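Local coordinates for protein endolysin (Clostridium phage phictp1, PDB 5A6S) that probably binds the bacterial cell wall through this truncated C-terminal domain, targeting a phage lysin to its clostridial host, at residues 1-9 and 25-36. The protein carries 1 engineered substitution. Sequence-based numbering, arbitrary orientation.
Engineered in segment 1-9: Met1 (natural residue Val).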
ATOM      1  N   MET B   1      -8.014 -21.391   8.929  1.00 41.57           N
ATOM      2  CA  MET B   1      -7.012 -20.314   8.943  1.00 37.65           C
ATOM      3  C   MET B   1      -7.397 -19.389  10.065  1.00 30.85           C
ATOM      4  O   MET B   1      -8.565 -19.023  10.206  1.00 36.10           O
ATOM      5  CB  MET B   1      -7.052 -19.597   7.572  1.00 44.35           C
ATOM      6  CG  MET B   1      -6.082 -18.445   7.316  1.00 44.98           C
ATOM      7  SD  MET B   1      -6.420 -17.586   5.706  1.00 46.31           S
ATOM      8  CE  MET B   1      -6.008 -18.753   4.394  1.00 45.42           C
ATOM      9  N   GLU B   2      -6.410 -18.923  10.831  1.00 28.10           N
ATOM     10  CA  GLU B   2      -6.710 -18.122  11.993  1.00 29.20           C
ATOM     11  C   GLU B   2      -7.138 -16.688  11.629  1.00 27.53           C
ATOM     12  O   GLU B   2      -8.012 -16.122  12.298  1.00 28.28           O
ATOM     13  CB  GLU B   2      -5.471 -18.034  12.877  1.00 31.38           C
ATOM     14  CG  GLU B   2      -5.647 -17.178  14.118  1.00 37.37           C
ATOM     15  CD  GLU B   2      -6.369 -17.901  15.247  1.00 43.39           C
ATOM     16  OE1 GLU B   2      -6.730 -19.084  15.038  1.00 47.71           O
ATOM     17  OE2 GLU B   2      -6.528 -17.294  16.330  1.00 49.51           O
ATOM     18  N   ASN B   3      -6.469 -16.087  10.631  1.00 23.50           N
ATOM     19  CA  ASN B   3      -6.747 -14.670  10.301  1.00 21.69           C
ATOM     20  C   ASN B   3      -6.668 -14.458   8.814  1.00 23.36           C
ATOM     21  O   ASN B   3      -5.790 -15.040   8.126  1.00 19.47           O
ATOM     22  CB  ASN B   3      -5.729 -13.728  10.965  1.00 22.53           C
ATOM     23  CG  ASN B   3      -5.777 -13.709  12.478  1.00 24.43           C
ATOM     24  OD1 ASN B   3      -6.749 -13.280  13.122  1.00 26.26           O
ATOM     25  ND2 ASN B   3      -4.638 -14.082  13.077  1.00 27.18           N
ATOM     26  N   LEU B   4      -7.525 -13.569   8.315  1.00 22.64           N
ATOM     27  CA  LEU B   4      -7.501 -13.128   6.934  1.00 22.91           C
ATOM     28  C   LEU B   4      -7.987 -11.669   6.861  1.00 22.82           C
ATOM     29  O   LEU B   4      -8.902 -11.274   7.589  1.00 24.80           O
ATOM     30  CB  LEU B   4      -8.437 -14.022   6.109  1.00 23.43           C
ATOM     31  CG  LEU B   4      -8.570 -13.823   4.642  1.00 21.50           C
ATOM     32  CD1 LEU B   4      -7.264 -14.012   3.900  1.00 20.73           C
ATOM     33  CD2 LEU B   4      -9.596 -14.803   4.092  1.00 23.89           C
ATOM     34  N   VAL B   5      -7.351 -10.883   5.976  1.00 21.18           N
ATOM     35  CA  VAL B   5      -7.703  -9.506   5.753  1.00 19.64           C
ATOM     36  C   VAL B   5      -8.196  -9.302   4.333  1.00 20.08           C
ATOM     37  O   VAL B   5      -7.509  -9.540   3.356  1.00 22.10           O
ATOM     38  CB  VAL B   5      -6.528  -8.576   6.061  1.00 19.71           C
ATOM     39  CG1 VAL B   5      -6.995  -7.132   6.054  1.00 21.49           C
ATOM     40  CG2 VAL B   5      -5.917  -8.911   7.413  1.00 20.31           C
ATOM     41  N   VAL B   6      -9.405  -8.761   4.244  1.00 20.16           N
ATOM     42  CA  VAL B   6     -10.102  -8.432   2.991  1.00 19.78           C
ATOM     43  C   VAL B   6     -10.074  -6.915   2.750  1.00 17.51           C
ATOM     44  O   VAL B   6     -10.240  -6.091   3.675  1.00 20.08           O
ATOM     45  CB  VAL B   6     -11.609  -8.853   3.025  1.00 23.93           C
ATOM     46  CG1 VAL B   6     -12.215  -8.836   1.622  1.00 22.84           C
ATOM     47  CG2 VAL B   6     -11.776 -10.232   3.582  1.00 28.43           C
ATOM     48  N   TYR B   7      -9.834  -6.569   1.512  1.00 19.60           N
ATOM     49  CA  TYR B   7      -9.794  -5.188   1.026  1.00 19.72           C
ATOM     50  C   TYR B   7     -10.535  -5.118  -0.319  1.00 18.98           C
ATOM     51  O   TYR B   7     -10.608  -6.104  -1.040  1.00 21.25           O
ATOM     52  CB  TYR B   7      -8.350  -4.734   0.866  1.00 18.57           C
ATOM     53  CG  TYR B   7      -7.619  -5.537  -0.132  1.00 19.61           C
ATOM     54  CD1 TYR B   7      -7.635  -5.201  -1.467  1.00 17.69           C
ATOM     55  CD2 TYR B   7      -6.960  -6.707   0.226  1.00 18.79           C
ATOM     56  CE1 TYR B   7      -6.960  -5.955  -2.370  1.00 18.24           C
ATOM     57  CE2 TYR B   7      -6.300  -7.466  -0.680  1.00 17.47           C
ATOM     58  CZ  TYR B   7      -6.291  -7.119  -1.960  1.00 17.40           C
ATOM     59  OH  TYR B   7      -5.663  -7.895  -2.851  1.00 21.40           O
ATOM     60  N   ASN B   8     -11.056  -3.930  -0.635  1.00 21.79           N
ATOM     61  CA  ASN B   8     -11.455  -3.616  -2.006  1.00 21.74           C
ATOM     62  C   ASN B   8     -10.299  -2.948  -2.769  1.00 22.96           C
ATOM     63  O   ASN B   8      -9.439  -2.292  -2.157  1.00 21.19           O
ATOM     64  CB  ASN B   8     -12.676  -2.672  -1.958  1.00 23.58           C
ATOM     65  CG  ASN B   8     -13.873  -3.328  -1.301  1.00 23.13           C
ATOM     66  OD1 ASN B   8     -14.540  -4.200  -1.891  1.00 26.05           O
ATOM     67  ND2 ASN B   8     -14.129  -2.947  -0.105  1.00 24.25           N
ATOM     68  N   ASP B   9     -10.257  -3.137  -4.077  1.00 22.81           N
ATOM     69  CA  ASP B   9      -9.286  -2.455  -4.955  1.00 22.90           C
ATOM     70  C   ASP B   9      -9.058  -1.036  -4.503  1.00 23.88           C
ATOM     71  O   ASP B   9     -10.021  -0.288  -4.259  1.00 22.44           O
ATOM     72  CB  ASP B   9      -9.871  -2.300  -6.350  1.00 24.76           C
ATOM     73  CG  ASP B   9      -9.770  -3.509  -7.214  1.00 27.10           C
ATOM     74  OD1 ASP B   9      -9.027  -4.488  -6.974  1.00 24.52           O
ATOM     75  OD2 ASP B   9     -10.450  -3.434  -8.262  1.00 26.83           O
ATOM     76  N   CYS B  25      -0.563 -12.742   8.317  1.00 19.85           N
ATOM     77  CA  CYS B  25      -1.560 -13.544   7.695  1.00 18.70           C
ATOM     78  C   CYS B  25      -1.738 -13.189   6.204  1.00 20.28           C
ATOM     79  O   CYS B  25      -1.113 -12.264   5.726  1.00 17.42           O
ATOM     80  CB  CYS B  25      -2.833 -13.311   8.466  1.00 18.75           C
ATOM     81  SG  CYS B  25      -3.683 -11.734   8.246  1.00 19.79           S
ATOM     82  N   PRO B  26      -2.624 -13.897   5.495  1.00 18.92           N
ATOM     83  CA  PRO B  26      -2.857 -13.468   4.110  1.00 19.10           C
ATOM     84  C   PRO B  26      -3.828 -12.278   3.974  1.00 18.28           C
ATOM     85  O   PRO B  26      -4.562 -11.951   4.894  1.00 16.70           O
ATOM     86  CB  PRO B  26      -3.466 -14.688   3.449  1.00 20.09           C
ATOM     87  CG  PRO B  26      -3.230 -15.828   4.398  1.00 20.67           C
ATOM     88  CD  PRO B  26      -3.235 -15.208   5.763  1.00 21.57           C
ATOM     89  N   THR B  27      -3.885 -11.729   2.756  1.00 19.89           N
ATOM     90  CA  THR B  27      -4.957 -10.760   2.382  1.00 17.69           C
ATOM     91  C   THR B  27      -5.687 -11.359   1.227  1.00 17.58           C
ATOM     92  O   THR B  27      -5.176 -12.200   0.510  1.00 18.32           O
ATOM     93  CB  THR B  27      -4.374  -9.419   1.893  1.00 17.55           C
ATOM     94  OG1 THR B  27      -3.567  -9.632   0.718  1.00 17.33           O
ATOM     95  CG2 THR B  27      -3.524  -8.760   3.030  1.00 20.09           C
ATOM     96  N   ILE B  28      -6.910 -10.893   1.011  1.00 18.26           N
ATOM     97  CA  ILE B  28      -7.616 -11.298  -0.163  1.00 18.87           C
ATOM     98  C   ILE B  28      -8.426 -10.094  -0.682  1.00 17.16           C
ATOM     99  O   ILE B  28      -9.032  -9.340   0.111  1.00 19.97           O
ATOM    100  CB  ILE B  28      -8.534 -12.526   0.132  1.00 21.67           C
ATOM    101  CG1 ILE B  28      -9.201 -13.030  -1.143  1.00 21.84           C
ATOM    102  CG2 ILE B  28      -9.521 -12.099   1.183  1.00 21.50           C
ATOM    103  CD1 ILE B  28      -9.854 -14.442  -1.122  1.00 23.21           C
ATOM    104  N   ASN B  29      -8.413  -9.952  -2.002  1.00 15.71           N
ATOM    105  CA  ASN B  29      -9.252  -8.998  -2.723  1.00 19.65           C
ATOM    106  C   ASN B  29     -10.726  -9.454  -2.605  1.00 19.69           C
ATOM    107  O   ASN B  29     -11.036 -10.559  -2.977  1.00 20.80           O
ATOM    108  CB  ASN B  29      -8.831  -8.877  -4.156  1.00 19.23           C
ATOM    109  CG  ASN B  29      -9.445  -7.642  -4.852  1.00 23.34           C
ATOM    110  OD1 ASN B  29     -10.681  -7.358  -4.736  1.00 20.45           O
ATOM    111  ND2 ASN B  29      -8.601  -6.931  -5.572  1.00 22.74           N
ATOM    112  N   ASN B  30     -11.533  -8.608  -1.999  1.00 20.25           N
ATOM    113  CA  ASN B  30     -13.005  -8.735  -1.936  1.00 24.52           C
ATOM    114  C   ASN B  30     -13.727  -9.132  -3.215  1.00 25.25           C
ATOM    115  O   ASN B  30     -14.771  -9.762  -3.116  1.00 25.94           O
ATOM    116  CB  ASN B  30     -13.644  -7.432  -1.414  1.00 24.61           C
ATOM    117  CG  ASN B  30     -15.090  -7.644  -0.806  1.00 28.55           C
ATOM    118  OD1 ASN B  30     -15.471  -8.709  -0.285  1.00 30.95           O
ATOM    119  ND2 ASN B  30     -15.857  -6.586  -0.846  1.00 23.50           N
ATOM    120  N   ALA B  31     -13.183  -8.835  -4.378  1.00 24.70           N
ATOM    121  CA  ALA B  31     -13.778  -9.277  -5.653  1.00 26.56           C
ATOM    122  C   ALA B  31     -13.637 -10.776  -5.910  1.00 26.27           C
ATOM    123  O   ALA B  31     -14.332 -11.330  -6.764  1.00 25.13           O
ATOM    124  CB  ALA B  31     -13.192  -8.495  -6.811  1.00 27.27           C
ATOM    125  N   ARG B  32     -12.808 -11.473  -5.123  1.00 23.96           N
ATOM    126  CA  ARG B  32     -12.553 -12.839  -5.356  1.00 21.41           C
ATOM    127  C   ARG B  32     -13.616 -13.672  -4.657  1.00 22.84           C
ATOM    128  O   ARG B  32     -13.916 -13.474  -3.485  1.00 25.03           O
ATOM    129  CB  ARG B  32     -11.145 -13.258  -4.867  1.00 20.92           C
ATOM    130  CG  ARG B  32     -10.031 -12.685  -5.711  1.00 20.92           C
ATOM    131  CD  ARG B  32      -8.671 -12.830  -4.962  1.00 18.71           C
ATOM    132  NE  ARG B  32      -7.705 -12.029  -5.590  1.00 18.58           N
ATOM    133  CZ  ARG B  32      -6.635 -11.550  -4.967  1.00 19.12           C
ATOM    134  NH1 ARG B  32      -6.360 -11.882  -3.720  1.00 19.70           N
ATOM    135  NH2 ARG B  32      -5.846 -10.749  -5.619  1.00 20.37           N
ATOM    136  N   LYS B  33     -14.189 -14.602  -5.409  1.00 26.17           N
ATOM    137  CA  LYS B  33     -15.273 -15.447  -4.871  1.00 30.22           C
ATOM    138  C   LYS B  33     -14.638 -16.574  -4.017  1.00 26.65           C
ATOM    139  O   LYS B  33     -14.065 -17.511  -4.534  1.00 33.19           O
ATOM    140  CB  LYS B  33     -16.110 -15.996  -6.019  1.00 36.50           C
ATOM    141  CG  LYS B  33     -17.453 -16.544  -5.563  1.00 51.67           C
ATOM    142  CD  LYS B  33     -18.093 -17.451  -6.634  1.00 59.83           C
ATOM    143  CE  LYS B  33     -17.812 -18.946  -6.396  1.00 65.04           C
ATOM    144  NZ  LYS B  33     -18.706 -19.510  -5.340  1.00 67.45           N
ATOM    145  N   PHE B  34     -14.788 -16.475  -2.719  1.00 29.44           N
ATOM    146  CA  PHE B  34     -14.006 -17.283  -1.788  1.00 28.12           C
ATOM    147  C   PHE B  34     -14.893 -17.773  -0.667  1.00 26.84           C
ATOM    148  O   PHE B  34     -15.814 -17.080  -0.205  1.00 31.31           O
ATOM    149  CB  PHE B  34     -12.859 -16.404  -1.284  1.00 26.06           C
ATOM    150  CG  PHE B  34     -11.973 -17.030  -0.230  1.00 25.23           C
ATOM    151  CD1 PHE B  34     -10.966 -17.882  -0.578  1.00 26.83           C
ATOM    152  CD2 PHE B  34     -12.154 -16.719   1.074  1.00 25.36           C
ATOM    153  CE1 PHE B  34     -10.163 -18.471   0.406  1.00 27.10           C
ATOM    154  CE2 PHE B  34     -11.345 -17.259   2.063  1.00 25.40           C
ATOM    155  CZ  PHE B  34     -10.346 -18.137   1.721  1.00 26.09           C
ATOM    156  N   ASP B  35     -14.546 -18.948  -0.154  1.00 34.13           N
ATOM    157  CA  ASP B  35     -15.207 -19.569   1.011  1.00 35.57           C
ATOM    158  C   ASP B  35     -14.545 -19.166   2.317  1.00 30.20           C
ATOM    159  O   ASP B  35     -13.485 -19.656   2.675  1.00 35.47           O
ATOM    160  CB  ASP B  35     -15.225 -21.118   0.835  1.00 38.91           C
ATOM    161  CG  ASP B  35     -15.713 -21.858   2.063  1.00 40.00           C
ATOM    162  OD1 ASP B  35     -16.291 -21.221   2.962  1.00 39.71           O
ATOM    163  OD2 ASP B  35     -15.434 -23.103   2.149  1.00 49.53           O
ATOM    164  N   TYR B  36     -15.203 -18.275   3.019  1.00 29.84           N
ATOM    165  CA  TYR B  36     -14.742 -17.753   4.283  1.00 30.81           C
ATOM    166  C   TYR B  36     -15.154 -18.578   5.539  1.00 34.84           C
ATOM    167  O   TYR B  36     -14.799 -18.200   6.658  1.00 32.92           O
ATOM    168  CB  TYR B  36     -15.271 -16.327   4.418  1.00 29.19           C
ATOM    169  CG  TYR B  36     -14.730 -15.265   3.459  1.00 30.15           C
ATOM    170  CD1 TYR B  36     -15.330 -15.015   2.213  1.00 27.54           C
ATOM    171  CD2 TYR B  36     -13.632 -14.458   3.812  1.00 30.76           C
ATOM    172  CE1 TYR B  36     -14.872 -14.031   1.373  1.00 27.11           C
ATOM    173  CE2 TYR B  36     -13.168 -13.460   2.955  1.00 23.46           C
ATOM    174  CZ  TYR B  36     -13.768 -13.258   1.759  1.00 25.61           C
ATOM    175  OH  TYR B  36     -13.326 -12.280   0.925  1.00 23.08           O
TER
HETATM  176  O   HOH W   1      -4.426 -10.175  -2.254  1.00 18.51           O
HETATM  177  O   HOH W   2      -5.520  -6.982  -5.646  1.00 21.81           O
HETATM  178  O   HOH W   3     -12.014  -5.110  -5.217  1.00 21.98           O
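The ring of Tyr7 lies across the backbone of Asn29, whose CA packs over one ring face as a CH-pi contact, 3.9 Å from the ring centroid. With chi1 at 62°, CG sits between the backbone N and the carbonyl carbon, and this folds the ring over the neighbouring strand. The phenol OH then meets two waters at the ring edge, in plane: one bridges to Thr27 OG1 and Arg32 NH1, the other to Asn29 ND2. Thr27 OG1 is also hydrogen-bonded to Glu17 of helix 11-23, while Arg32 forms a salt bridge with an acidic side chain of a neighbouring subunit.

Beneath these side chains, strands 3-7 and 27-29 pair in parallel as the two strands of a beta-alpha-beta crossover through helix 11-23. Val5 and Tyr7 each donate and accept one backbone bond, ending with Asn30 N to Tyr7 O at 2.8 Å. On the other sheet face, Val6 CG2 touches Ile28 CG2 (3.8 Å) and Tyr36 CE2 (3.6 Å), and Leu4 CD2 reaches Phe34 CE2 (3.6 Å) from the opposing direction.

At the C-terminal ends of the strands, side-chain bonds take over from the backbone ladder. Asn29 ND2 gives a nearly straight bond to the anti side of Asp9 OD1 (2.8 Å), from 31° out of the carboxylate plane, with the carboxylate turned almost perpendicular to the amide. Asn29 OD1 accepts from Ala31 N in an Asx turn and from a water held by Asp9 N. Asn30 ND2 bonds Asn8 OD1 at 2.9 Å, the two side chains running alongside, and also reaches Gln51 O.

Apolar contacts thus carry the Leu4 and Val6 face, whereas on the Tyr7 face a ring contact is combined with bound water and, at the C-terminal ends, side-chain bonds; Asn29, gripped through both amide atoms, has its flip state fixed.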